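Local coordinates for protein hydrolase, putative (Plasmodium vivax, PDB 2B30) that probably acts as a metal-dependent phosphatase of the haloacid dehalogenase (HAD) superfamily, although its natural substrate and biological role are not established, at residues L30-D35 / L244-A249; S65-R70 / P93-N98; F259-A264 / H275-L280. All coordinates share one frame; numbering follows the deposited sequence.

Interaction 1: L30-D35 / L244-A249; sequences LLIDFD and LVVGDA. With CA (calcium ion), chain E.
D33 follows the strand pairing of L30 to I32 and turns its side chain toward a calcium ion. Its CB lies 3.3 Å from V246 O and also packs on the CA of G247, a residue of the neighbouring strand without a side chain. With CG anti to the backbone N (chi1 178°), the carboxylate grips the ion with both oxygens, OD2 at 2.2 Å and OD1 more loosely at 2.8 Å. OD2 also takes a hydrogen bond from T37. From beyond the other strand, D248 presents OD1 to calcium at 2.6 Å; the two carboxylate planes lie 19° apart. D35 adds its backbone O at 2.3 Å, while its carboxylate turns away to a salt bridge with R70.

Behind the site, strands 30-33 and 244-247 run parallel. L31 N donates to L244 O (2.8 Å, 173° at the hydrogen), L31 O accepts from V246 N, and D33 N closes the series on V246 O. L30, I32, L244 and V246 share one face, packed on helix 288-297.

This is the HAD site in miniature: a DxD motif on the first core strand, met by an acidic residue after the parallel neighbour. The cation should offset the repulsion between the carboxylates and probably keeps both ionised; in relatives magnesium does this, and the first aspartate of the motif is the nucleophile.

Interaction 2: S65-R70 / P93-N98; sequences SICTGR and PGVYIN
Four backbone hydrogen bonds tie 65-70 to 93-98, which carry the neighbouring parallel strands 63-67 and 94-96 of the Rossmann-like HAD core, joined by a beta-alpha-beta crossover through helices 72-79 and 81-87. Within the strands V95 is clasped on both its polar atoms: its N donates to I66 O (3.1 Å) and its O accepts from T68 N (3.0 Å), both in the plane of the accepting carbonyl. Farther along, the pairing changes character. N98 N reaches T68 O at 3.1 Å and I97 N reaches R70 O at 3.0 Å, each donor standing above the carbonyl plane; I97 and N98 both have left-handed helical backbone angles, which curl the chain round the end of 65-70. Here R70 N bonds to T68 OG1 in an ST turn, although that oxygen is less surely placed.

Side chains fill both faces. C67 SG rests 4.0 Å from V95 CB on the face covered by helix 225-235, whereas I66 points to the other, against helix 72-79 and F34. The Y96 ring lies along that second side: I66 O sits over one ring face, and T68 CG2 meets CD1 near the ring plane at 3.8 Å.

Further out, the R70 guanidinium is held by E162 and Y160 O on the side of the metal site, and N98 OD1 accepts from N251. T68 lies just beyond strand 63-67, at the position where HAD enzymes carry the hydroxyl of their second motif.

At the opposite end, a water takes the I66 N-H and donates to P93 O (2.7 Å) and to Y96 OH (2.8 Å), which is also bonded to G91 O.

Interaction 3: F259-A264 / H275-L280; sequences FKYSFA and HAKCVL
K277, A264 and F263 bury the most surface where strand 261-264 meets 278-279, an edge strand of the core sheet within this chain, in a compact beta-alpha-beta unit closed by helix 270-275. K277 lays its aliphatic chain across the backbone of K260, CD 3.3 Å from K260 O, and brings NZ alongside the Y261 ring, 3.7 Å from CE1; that ammonium is hydrogen-bonded to A21 O. The backbone N-H of K277 is shared between S262 O and S262 OG, the latter at 3.0 Å from K277 N.

A264 is held by both its backbone N and its O. Its N donates to C278 O, and its O receives L280 N at 2.7 Å, nearly straight (171°), while its CB packs on the CB of A276, the first residue past helix 270-275. F263 points to the other face, where its CE1 packs against C278 CB (3.6 Å) and CD1 against L280 CD2, with C278 SG in an oblique sulfur-aromatic contact.

K260 and K277 run side by side, yet K260 NZ and K277 NZ stay 6.6 Å apart. Separate partners for each charge, D241 and A21 O, should ease the like-charge repulsion within this strand pair.

How the interactions relate
All three contacts are parallel strand pairs of one mixed sheet, in which the run 94-96, 63-67, 29-33, 243-247, 261-264, 278-279 places interaction 1 in the middle, interaction 2 on one flank and interaction 3 on the other. The centre of interaction 1 lies about 10 Å from those of the other two, whose centres are about 18 Å apart and which do not touch. Along the chain, interaction 2 and the second, six-stranded sheet fall between the segments of interaction 1, whereas interaction 3 follows both. Backbone bonding thus runs across the core; the loops of interactions 1 and 2 meet beside the calcium site, and interaction 3, at a sheet edge, also touches the second subunit.

Interaction 1: L30-D35 / L244-A249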
ATOM      1  N   LEU A  30      -2.366 -16.366 -10.279  1.00 35.70           N
ATOM      2  CA  LEU A  30      -1.321 -15.771 -11.120  1.00 34.41           C
ATOM      3  C   LEU A  30      -1.694 -14.326 -11.432  1.00 34.12           C
ATOM      4  O   LEU A  30      -2.715 -14.071 -12.073  1.00 33.28           O
ATOM      5  CB  LEU A  30      -1.126 -16.559 -12.423  1.00 33.43           C
ATOM      6  CG  LEU A  30      -0.915 -18.079 -12.331  1.00 35.84           C
ATOM      7  CD1 LEU A  30      -0.704 -18.687 -13.727  1.00 36.64           C
ATOM      8  CD2 LEU A  30       0.246 -18.446 -11.405  1.00 35.82           C
ATOM      9  N   LEU A  31      -0.862 -13.392 -10.975  1.00 34.24           N
ATOM     10  CA  LEU A  31      -1.067 -11.969 -11.198  1.00 35.95           C
ATOM     11  C   LEU A  31      -0.010 -11.449 -12.169  1.00 37.79           C
ATOM     12  O   LEU A  31       1.153 -11.304 -11.817  1.00 38.91           O
ATOM     13  CB  LEU A  31      -0.989 -11.210  -9.875  1.00 38.22           C
ATOM     14  CG  LEU A  31      -1.980 -11.615  -8.773  1.00 41.21           C
ATOM     15  CD1 LEU A  31      -1.718 -10.743  -7.581  1.00 43.29           C
ATOM     16  CD2 LEU A  31      -3.471 -11.523  -9.189  1.00 38.16           C
ATOM     17  N   ILE A  32      -0.432 -11.149 -13.391  1.00 38.88           N
ATOM     18  CA  ILE A  32       0.478 -10.923 -14.499  1.00 36.65           C
ATOM     19  C   ILE A  32       0.333  -9.503 -14.994  1.00 35.71           C
ATOM     20  O   ILE A  32      -0.767  -9.086 -15.363  1.00 37.08           O
ATOM     21  CB  ILE A  32       0.141 -11.869 -15.654  1.00 36.69           C
ATOM     22  CG1 ILE A  32       0.048 -13.312 -15.141  1.00 35.68           C
ATOM     23  CG2 ILE A  32       1.172 -11.727 -16.784  1.00 39.59           C
ATOM     24  CD1 ILE A  32      -0.301 -14.330 -16.228  1.00 38.31           C
ATOM     25  N   ASP A  33       1.431  -8.758 -15.011  1.00 33.94           N
ATOM     26  CA  ASP A  33       1.429  -7.423 -15.623  1.00 34.75           C
ATOM     27  C   ASP A  33       1.294  -7.556 -17.139  1.00 33.86           C
ATOM     28  O   ASP A  33       1.697  -8.567 -17.709  1.00 33.58           O
ATOM     29  CB  ASP A  33       2.708  -6.669 -15.266  1.00 35.74           C
ATOM     30  CG  ASP A  33       2.786  -5.300 -15.908  1.00 36.94           C
ATOM     31  OD1 ASP A  33       1.786  -4.541 -15.903  1.00 40.73           O
ATOM     32  OD2 ASP A  33       3.866  -4.973 -16.427  1.00 40.05           O
ATOM     33  N   PHE A  34       0.705  -6.555 -17.784  1.00 34.30           N
ATOM     34  CA  PHE A  34       0.522  -6.602 -19.231  1.00 36.35           C
ATOM     35  C   PHE A  34       1.740  -6.037 -19.989  1.00 37.04           C
ATOM     36  O   PHE A  34       2.605  -6.810 -20.400  1.00 36.98           O
ATOM     37  CB  PHE A  34      -0.798  -5.941 -19.660  1.00 35.95           C
ATOM     38  CG  PHE A  34      -1.306  -6.424 -20.998  1.00 35.91           C
ATOM     39  CD1 PHE A  34      -1.779  -7.728 -21.144  1.00 35.43           C
ATOM     40  CD2 PHE A  34      -1.311  -5.583 -22.111  1.00 37.99           C
ATOM     41  CE1 PHE A  34      -2.243  -8.191 -22.377  1.00 34.59           C
ATOM     42  CE2 PHE A  34      -1.781  -6.028 -23.349  1.00 37.26           C
ATOM     43  CZ  PHE A  34      -2.247  -7.335 -23.484  1.00 36.56           C
ATOM     44  N   ASP A  35       1.838  -4.720 -20.155  1.00 37.67           N
ATOM     45  CA  ASP A  35       2.910  -4.154 -20.980  1.00 37.88           C
ATOM     46  C   ASP A  35       4.231  -4.290 -20.277  1.00 39.56           C
ATOM     47  O   ASP A  35       4.325  -4.056 -19.066  1.00 43.10           O
ATOM     48  CB  ASP A  35       2.689  -2.676 -21.276  1.00 38.14           C
ATOM     49  CG  ASP A  35       1.436  -2.435 -22.043  1.00 38.09           C
ATOM     50  OD1 ASP A  35       0.350  -2.615 -21.447  1.00 41.84           O
ATOM     51  OD2 ASP A  35       1.537  -2.077 -23.235  1.00 39.63           O
ATOM     52  N   LEU A 244       1.290 -15.524  -6.842  1.00 32.32           N
ATOM     53  CA  LEU A 244       2.493 -15.274  -7.633  1.00 34.12           C
ATOM     54  C   LEU A 244       2.271 -14.115  -8.589  1.00 36.55           C
ATOM     55  O   LEU A 244       1.301 -14.099  -9.346  1.00 38.74           O
ATOM     56  CB  LEU A 244       2.929 -16.501  -8.433  1.00 35.05           C
ATOM     57  CG  LEU A 244       4.079 -16.231  -9.434  1.00 32.11           C
ATOM     58  CD1 LEU A 244       5.187 -17.232  -9.266  1.00 33.80           C
ATOM     59  CD2 LEU A 244       3.601 -16.192 -10.874  1.00 31.57           C
ATOM     60  N   VAL A 245       3.219 -13.182  -8.587  1.00 36.48           N
ATOM     61  CA  VAL A 245       3.079 -11.922  -9.305  1.00 35.86           C
ATOM     62  C   VAL A 245       4.349 -11.609 -10.110  1.00 34.73           C
ATOM     63  O   VAL A 245       5.457 -11.967  -9.696  1.00 33.63           O
ATOM     64  CB  VAL A 245       2.737 -10.768  -8.320  1.00 35.18           C
ATOM     65  CG1 VAL A 245       3.864 -10.515  -7.355  1.00 35.13           C
ATOM     66  CG2 VAL A 245       2.397  -9.495  -9.064  1.00 37.61           C
ATOM     67  N   VAL A 246       4.174 -10.952 -11.256  1.00 32.49           N
ATOM     68  CA  VAL A 246       5.287 -10.615 -12.131  1.00 34.01           C
ATOM     69  C   VAL A 246       5.055  -9.247 -12.805  1.00 34.13           C
ATOM     70  O   VAL A 246       3.940  -8.934 -13.218  1.00 36.46           O
ATOM     71  CB  VAL A 246       5.578 -11.785 -13.159  1.00 34.63           C
ATOM     72  CG1 VAL A 246       4.406 -12.037 -14.073  1.00 31.79           C
ATOM     73  CG2 VAL A 246       6.837 -11.506 -13.972  1.00 37.80           C
ATOM     74  N   GLY A 247       6.104  -8.429 -12.893  1.00 32.62           N
ATOM     75  CA  GLY A 247       5.967  -7.057 -13.392  1.00 32.72           C
ATOM     76  C   GLY A 247       7.276  -6.391 -13.786  1.00 33.71           C
ATOM     77  O   GLY A 247       8.316  -7.048 -13.848  1.00 33.73           O
ATOM     78  N   ASP A 248       7.233  -5.085 -14.049  1.00 34.29           N
ATOM     79  CA  ASP A 248       8.369  -4.423 -14.678  1.00 38.26           C
ATOM     80  C   ASP A 248       8.600  -2.953 -14.348  1.00 39.98           C
ATOM     81  O   ASP A 248       9.732  -2.480 -14.473  1.00 41.62           O
ATOM     82  CB  ASP A 248       8.250  -4.553 -16.201  1.00 39.15           C
ATOM     83  CG  ASP A 248       7.170  -3.671 -16.773  1.00 43.37           C
ATOM     84  OD1 ASP A 248       5.999  -3.850 -16.400  1.00 48.30           O
ATOM     85  OD2 ASP A 248       7.488  -2.786 -17.591  1.00 48.80           O
ATOM     86  N   ALA A 249       7.559  -2.235 -13.933  1.00 39.93           N
ATOM     87  CA  ALA A 249       7.601  -0.776 -13.904  1.00 38.70           C
ATOM     88  C   ALA A 249       7.184  -0.179 -12.546  1.00 40.60           C
ATOM     89  O   ALA A 249       6.944  -0.899 -11.570  1.00 38.98           O
ATOM     90  CB  ALA A 249       6.717  -0.241 -15.021  1.00 37.13           C
TER
HETATM   91 CA    CA E 302       3.716  -2.881 -17.162  1.00 42.93          CA

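Interaction 2: S65-R70 / P93-N98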
ATOM      1  N   SER A  65      -5.279 -13.405 -13.207  1.00 36.55           N
ATOM      2  CA  SER A  65      -5.732 -12.024 -13.229  1.00 36.25           C
ATOM      3  C   SER A  65      -4.622 -11.133 -13.772  1.00 36.54           C
ATOM      4  O   SER A  65      -3.504 -11.110 -13.259  1.00 34.43           O
ATOM      5  CB  SER A  65      -6.137 -11.550 -11.831  1.00 35.45           C
ATOM      6  OG  SER A  65      -6.323 -10.145 -11.827  1.00 34.01           O
ATOM      7  N   ILE A  66      -4.941 -10.394 -14.818  1.00 38.07           N
ATOM      8  CA  ILE A  66      -4.010  -9.443 -15.344  1.00 40.27           C
ATOM      9  C   ILE A  66      -4.176  -8.141 -14.577  1.00 42.39           C
ATOM     10  O   ILE A  66      -5.287  -7.651 -14.390  1.00 48.03           O
ATOM     11  CB  ILE A  66      -4.191  -9.286 -16.842  1.00 41.15           C
ATOM     12  CG1 ILE A  66      -3.654 -10.557 -17.515  1.00 40.80           C
ATOM     13  CG2 ILE A  66      -3.436  -8.059 -17.325  1.00 43.87           C
ATOM     14  CD1 ILE A  66      -3.998 -10.694 -18.955  1.00 42.75           C
ATOM     15  N   CYS A  67      -3.061  -7.601 -14.108  1.00 42.03           N
ATOM     16  CA  CYS A  67      -3.054  -6.390 -13.315  1.00 40.95           C
ATOM     17  C   CYS A  67      -2.323  -5.314 -14.109  1.00 41.66           C
ATOM     18  O   CYS A  67      -1.120  -5.437 -14.374  1.00 43.05           O
ATOM     19  CB  CYS A  67      -2.366  -6.676 -11.983  1.00 41.19           C
ATOM     20  SG  CYS A  67      -3.083  -8.142 -11.133  1.00 42.21           S
ATOM     21  N   THR A  68      -3.048  -4.273 -14.517  1.00 39.90           N
ATOM     22  CA  THR A  68      -2.486  -3.297 -15.445  1.00 38.53           C
ATOM     23  C   THR A  68      -3.102  -1.920 -15.324  1.00 36.04           C
ATOM     24  O   THR A  68      -4.172  -1.757 -14.740  1.00 34.21           O
ATOM     25  CB  THR A  68      -2.669  -3.762 -16.898  1.00 38.90           C
ATOM     26  OG1 THR A  68      -1.957  -2.887 -17.794  1.00 38.91           O
ATOM     27  CG2 THR A  68      -4.164  -3.806 -17.264  1.00 38.79           C
ATOM     28  N   GLY A  69      -2.409  -0.944 -15.914  1.00 35.12           N
ATOM     29  CA  GLY A  69      -2.922   0.410 -16.074  1.00 34.81           C
ATOM     30  C   GLY A  69      -3.975   0.529 -17.162  1.00 34.71           C
ATOM     31  O   GLY A  69      -4.708   1.503 -17.204  1.00 37.55           O
ATOM     32  N   ARG A  70      -4.054  -0.455 -18.048  1.00 34.61           N
ATOM     33  CA  ARG A  70      -5.026  -0.431 -19.128  1.00 36.16           C
ATOM     34  C   ARG A  70      -6.416  -0.816 -18.653  1.00 38.89           C
ATOM     35  O   ARG A  70      -6.600  -1.275 -17.527  1.00 39.94           O
ATOM     36  CB  ARG A  70      -4.568  -1.345 -20.265  1.00 37.16           C
ATOM     37  CG  ARG A  70      -3.396  -0.755 -21.018  1.00 41.01           C
ATOM     38  CD  ARG A  70      -2.555  -1.774 -21.762  1.00 45.99           C
ATOM     39  NE  ARG A  70      -3.120  -2.071 -23.073  1.00 49.95           N
ATOM     40  CZ  ARG A  70      -2.423  -2.383 -24.169  1.00 48.31           C
ATOM     41  NH1 ARG A  70      -1.102  -2.462 -24.168  1.00 44.11           N
ATOM     42  NH2 ARG A  70      -3.073  -2.624 -25.291  1.00 52.39           N
ATOM     43  N   PRO A  93     -11.093 -12.964 -13.736  1.00 39.97           N
ATOM     44  CA  PRO A  93     -11.020 -11.711 -12.979  1.00 39.19           C
ATOM     45  C   PRO A  93      -9.947 -10.752 -13.507  1.00 38.30           C
ATOM     46  O   PRO A  93      -9.127 -11.130 -14.353  1.00 36.44           O
ATOM     47  CB  PRO A  93     -10.658 -12.185 -11.576  1.00 39.51           C
ATOM     48  CG  PRO A  93      -9.850 -13.433 -11.817  1.00 40.55           C
ATOM     49  CD  PRO A  93     -10.482 -14.089 -13.006  1.00 39.38           C
ATOM     50  N   GLY A  94      -9.960  -9.520 -13.013  1.00 37.40           N
ATOM     51  CA  GLY A  94      -8.968  -8.553 -13.440  1.00 36.84           C
ATOM     52  C   GLY A  94      -8.869  -7.294 -12.604  1.00 35.49           C
ATOM     53  O   GLY A  94      -9.852  -6.832 -12.036  1.00 31.91           O
ATOM     54  N   VAL A  95      -7.651  -6.757 -12.547  1.00 34.73           N
ATOM     55  CA  VAL A  95      -7.356  -5.484 -11.909  1.00 32.90           C
ATOM     56  C   VAL A  95      -6.924  -4.521 -13.012  1.00 32.79           C
ATOM     57  O   VAL A  95      -5.868  -4.694 -13.629  1.00 32.41           O
ATOM     58  CB  VAL A  95      -6.222  -5.638 -10.877  1.00 31.65           C
ATOM     59  CG1 VAL A  95      -5.837  -4.295 -10.299  1.00 30.42           C
ATOM     60  CG2 VAL A  95      -6.642  -6.596  -9.776  1.00 30.83           C
ATOM     61  N   TYR A  96      -7.745  -3.510 -13.256  1.00 30.88           N
ATOM     62  CA  TYR A  96      -7.533  -2.622 -14.372  1.00 31.32           C
ATOM     63  C   TYR A  96      -7.424  -1.191 -13.899  1.00 32.60           C
ATOM     64  O   TYR A  96      -7.866  -0.864 -12.799  1.00 35.09           O
ATOM     65  CB  TYR A  96      -8.677  -2.780 -15.352  1.00 30.97           C
ATOM     66  CG  TYR A  96      -8.777  -4.184 -15.873  1.00 32.79           C
ATOM     67  CD1 TYR A  96      -7.823  -4.676 -16.740  1.00 35.53           C
ATOM     68  CD2 TYR A  96      -9.812  -5.040 -15.480  1.00 35.66           C
ATOM     69  CE1 TYR A  96      -7.895  -5.967 -17.230  1.00 34.16           C
ATOM     70  CE2 TYR A  96      -9.889  -6.344 -15.967  1.00 32.35           C
ATOM     71  CZ  TYR A  96      -8.923  -6.789 -16.841  1.00 31.00           C
ATOM     72  OH  TYR A  96      -8.955  -8.051 -17.342  1.00 31.80           O
ATOM     73  N   ILE A  97      -6.810  -0.348 -14.731  1.00 32.34           N
ATOM     74  CA  ILE A  97      -6.665   1.076 -14.444  1.00 33.70           C
ATOM     75  C   ILE A  97      -6.029   1.278 -13.071  1.00 32.43           C
ATOM     76  O   ILE A  97      -6.550   1.997 -12.220  1.00 30.12           O
ATOM     77  CB  ILE A  97      -8.018   1.839 -14.552  1.00 34.36           C
ATOM     78  CG1 ILE A  97      -8.750   1.447 -15.847  1.00 35.36           C
ATOM     79  CG2 ILE A  97      -7.784   3.373 -14.502  1.00 32.70           C
ATOM     80  CD1 ILE A  97      -9.861   2.425 -16.244  1.00 36.44           C
ATOM     81  N   ASN A  98      -4.903   0.604 -12.878  1.00 32.24           N
ATOM     82  CA  ASN A  98      -4.089   0.729 -11.682  1.00 32.99           C
ATOM     83  C   ASN A  98      -4.852   0.508 -10.387  1.00 32.52           C
ATOM     84  O   ASN A  98      -4.570   1.141  -9.362  1.00 32.23           O
ATOM     85  CB  ASN A  98      -3.326   2.064 -11.697  1.00 33.24           C
ATOM     86  CG  ASN A  98      -2.193   2.054 -12.705  1.00 32.19           C
ATOM     87  OD1 ASN A  98      -1.777   0.977 -13.151  1.00 28.05           O
ATOM     88  ND2 ASN A  98      -1.679   3.235 -13.059  1.00 27.66           N
TER
HETATM   89  O   HOH W   1      -7.574 -10.217 -16.313  1.00 33.07           O

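Interaction 3: F259-A264 / H275-L280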
ATOM      1  N   PHE A 259       4.252  -9.019  -1.989  1.00 34.60           N
ATOM      2  CA  PHE A 259       4.039 -10.429  -2.228  1.00 32.97           C
ATOM      3  C   PHE A 259       5.355 -11.197  -2.161  1.00 35.59           C
ATOM      4  O   PHE A 259       6.433 -10.616  -2.335  1.00 34.43           O
ATOM      5  CB  PHE A 259       3.315 -10.621  -3.547  1.00 31.82           C
ATOM      6  CG  PHE A 259       1.861 -10.265  -3.475  1.00 32.85           C
ATOM      7  CD1 PHE A 259       0.991 -11.010  -2.675  1.00 32.08           C
ATOM      8  CD2 PHE A 259       1.350  -9.188  -4.188  1.00 32.99           C
ATOM      9  CE1 PHE A 259      -0.361 -10.685  -2.584  1.00 28.72           C
ATOM     10  CE2 PHE A 259       0.001  -8.853  -4.096  1.00 32.56           C
ATOM     11  CZ  PHE A 259      -0.854  -9.604  -3.290  1.00 30.59           C
ATOM     12  N   LYS A 260       5.256 -12.493  -1.858  1.00 37.20           N
ATOM     13  CA  LYS A 260       6.424 -13.331  -1.594  1.00 38.25           C
ATOM     14  C   LYS A 260       6.987 -13.891  -2.876  1.00 37.14           C
ATOM     15  O   LYS A 260       8.191 -13.856  -3.085  1.00 40.83           O
ATOM     16  CB  LYS A 260       6.081 -14.497  -0.653  1.00 39.36           C
ATOM     17  CG  LYS A 260       7.301 -15.347  -0.237  1.00 40.24           C
ATOM     18  CD  LYS A 260       6.895 -16.637   0.450  1.00 39.91           C
ATOM     19  CE  LYS A 260       6.487 -16.411   1.869  1.00 39.43           C
ATOM     20  NZ  LYS A 260       5.743 -17.561   2.450  1.00 37.93           N
ATOM     21  N   TYR A 261       6.121 -14.435  -3.720  1.00 34.76           N
ATOM     22  CA  TYR A 261       6.566 -15.004  -4.983  1.00 34.06           C
ATOM     23  C   TYR A 261       6.417 -13.959  -6.074  1.00 32.46           C
ATOM     24  O   TYR A 261       5.597 -14.109  -6.984  1.00 29.25           O
ATOM     25  CB  TYR A 261       5.811 -16.302  -5.289  1.00 32.79           C
ATOM     26  CG  TYR A 261       5.965 -17.270  -4.150  1.00 32.74           C
ATOM     27  CD1 TYR A 261       7.196 -17.846  -3.870  1.00 35.59           C
ATOM     28  CD2 TYR A 261       4.905 -17.562  -3.312  1.00 32.14           C
ATOM     29  CE1 TYR A 261       7.357 -18.706  -2.794  1.00 33.71           C
ATOM     30  CE2 TYR A 261       5.054 -18.423  -2.244  1.00 30.29           C
ATOM     31  CZ  TYR A 261       6.273 -18.987  -1.984  1.00 32.40           C
ATOM     32  OH  TYR A 261       6.394 -19.835  -0.903  1.00 35.87           O
ATOM     33  N   SER A 262       7.229 -12.905  -5.955  1.00 30.41           N
ATOM     34  CA  SER A 262       7.178 -11.767  -6.861  1.00 31.17           C
ATOM     35  C   SER A 262       8.398 -11.763  -7.750  1.00 33.40           C
ATOM     36  O   SER A 262       9.539 -11.935  -7.289  1.00 34.14           O
ATOM     37  CB  SER A 262       7.070 -10.440  -6.097  1.00 31.39           C
ATOM     38  OG  SER A 262       8.243 -10.148  -5.354  1.00 29.93           O
ATOM     39  N   PHE A 263       8.154 -11.561  -9.035  1.00 35.49           N
ATOM     40  CA  PHE A 263       9.198 -11.694 -10.030  1.00 36.62           C
ATOM     41  C   PHE A 263       9.227 -10.497 -10.957  1.00 36.46           C
ATOM     42  O   PHE A 263       8.185 -10.074 -11.457  1.00 33.76           O
ATOM     43  CB  PHE A 263       8.974 -12.983 -10.814  1.00 38.10           C
ATOM     44  CG  PHE A 263       9.177 -14.217  -9.991  1.00 39.21           C
ATOM     45  CD1 PHE A 263      10.432 -14.795  -9.883  1.00 41.23           C
ATOM     46  CD2 PHE A 263       8.124 -14.783  -9.295  1.00 39.56           C
ATOM     47  CE1 PHE A 263      10.625 -15.930  -9.103  1.00 39.99           C
ATOM     48  CE2 PHE A 263       8.314 -15.911  -8.519  1.00 38.68           C
ATOM     49  CZ  PHE A 263       9.569 -16.483  -8.421  1.00 38.63           C
ATOM     50  N   ALA A 264      10.422  -9.948 -11.174  1.00 36.67           N
ATOM     51  CA  ALA A 264      10.605  -8.868 -12.150  1.00 36.25           C
ATOM     52  C   ALA A 264      11.267  -9.405 -13.408  1.00 35.59           C
ATOM     53  O   ALA A 264      12.252 -10.127 -13.338  1.00 36.96           O
ATOM     54  CB  ALA A 264      11.421  -7.748 -11.566  1.00 36.79           C
ATOM     55  N   HIS A 275      12.619  -4.387  -5.751  1.00 32.52           N
ATOM     56  CA  HIS A 275      11.456  -4.559  -4.878  1.00 33.90           C
ATOM     57  C   HIS A 275      10.876  -5.971  -4.977  1.00 36.08           C
ATOM     58  O   HIS A 275      10.260  -6.475  -4.027  1.00 36.29           O
ATOM     59  CB  HIS A 275      10.404  -3.482  -5.159  1.00 34.55           C
ATOM     60  CG  HIS A 275      10.703  -2.175  -4.493  1.00 34.07           C
ATOM     61  ND1 HIS A 275      10.355  -1.916  -3.186  1.00 36.05           N
ATOM     62  CD2 HIS A 275      11.339  -1.068  -4.940  1.00 34.52           C
ATOM     63  CE1 HIS A 275      10.770  -0.706  -2.855  1.00 37.41           C
ATOM     64  NE2 HIS A 275      11.367  -0.170  -3.902  1.00 34.31           N
ATOM     65  N   ALA A 276      11.101  -6.608  -6.123  1.00 37.25           N
ATOM     66  CA  ALA A 276      10.721  -7.998  -6.336  1.00 37.80           C
ATOM     67  C   ALA A 276      11.659  -8.928  -5.583  1.00 36.95           C
ATOM     68  O   ALA A 276      12.722  -8.514  -5.154  1.00 38.50           O
ATOM     69  CB  ALA A 276      10.741  -8.323  -7.825  1.00 38.50           C
ATOM     70  N   LYS A 277      11.257 -10.183  -5.426  1.00 38.65           N
ATOM     71  CA  LYS A 277      12.083 -11.178  -4.735  1.00 41.63           C
ATOM     72  C   LYS A 277      13.211 -11.615  -5.647  1.00 43.45           C
ATOM     73  O   LYS A 277      14.346 -11.837  -5.212  1.00 42.46           O
ATOM     74  CB  LYS A 277      11.258 -12.411  -4.364  1.00 41.25           C
ATOM     75  CG  LYS A 277      11.908 -13.335  -3.332  1.00 43.26           C
ATOM     76  CD  LYS A 277      11.305 -14.742  -3.402  1.00 45.38           C
ATOM     77  CE  LYS A 277      11.060 -15.362  -2.023  1.00 48.41           C
ATOM     78  NZ  LYS A 277      10.418 -16.724  -2.131  1.00 49.08           N
ATOM     79  N   CYS A 278      12.879 -11.725  -6.929  1.00 43.51           N
ATOM     80  CA  CYS A 278      13.732 -12.400  -7.863  1.00 41.61           C
ATOM     81  C   CYS A 278      13.577 -11.820  -9.262  1.00 40.97           C
ATOM     82  O   CYS A 278      12.461 -11.640  -9.751  1.00 43.00           O
ATOM     83  CB  CYS A 278      13.349 -13.867  -7.843  1.00 42.97           C
ATOM     84  SG  CYS A 278      14.390 -14.911  -8.810  1.00 42.98           S
ATOM     85  N   VAL A 279      14.710 -11.516  -9.892  1.00 38.91           N
ATOM     86  CA  VAL A 279      14.739 -11.016 -11.256  1.00 36.38           C
ATOM     87  C   VAL A 279      14.828 -12.215 -12.187  1.00 35.42           C
ATOM     88  O   VAL A 279      15.684 -13.087 -12.002  1.00 36.31           O
ATOM     89  CB  VAL A 279      15.967 -10.110 -11.506  1.00 36.49           C
ATOM     90  CG1 VAL A 279      15.945  -9.555 -12.952  1.00 38.21           C
ATOM     91  CG2 VAL A 279      16.027  -8.983 -10.489  1.00 32.83           C
ATOM     92  N   LEU A 280      13.966 -12.264 -13.190  1.00 34.04           N
ATOM     93  CA  LEU A 280      14.002 -13.384 -14.128  1.00 35.50           C
ATOM     94  C   LEU A 280      15.237 -13.283 -15.037  1.00 37.37           C
ATOM     95  O   LEU A 280      15.687 -12.194 -15.371  1.00 40.04           O
ATOM     96  CB  LEU A 280      12.708 -13.449 -14.951  1.00 33.43           C
ATOM     97  CG  LEU A 280      11.426 -13.807 -14.176  1.00 31.00           C
ATOM     98  CD1 LEU A 280      10.191 -13.535 -15.015  1.00 29.51           C
ATOM     99  CD2 LEU A 280      11.419 -15.256 -13.731  1.00 31.52           C
TER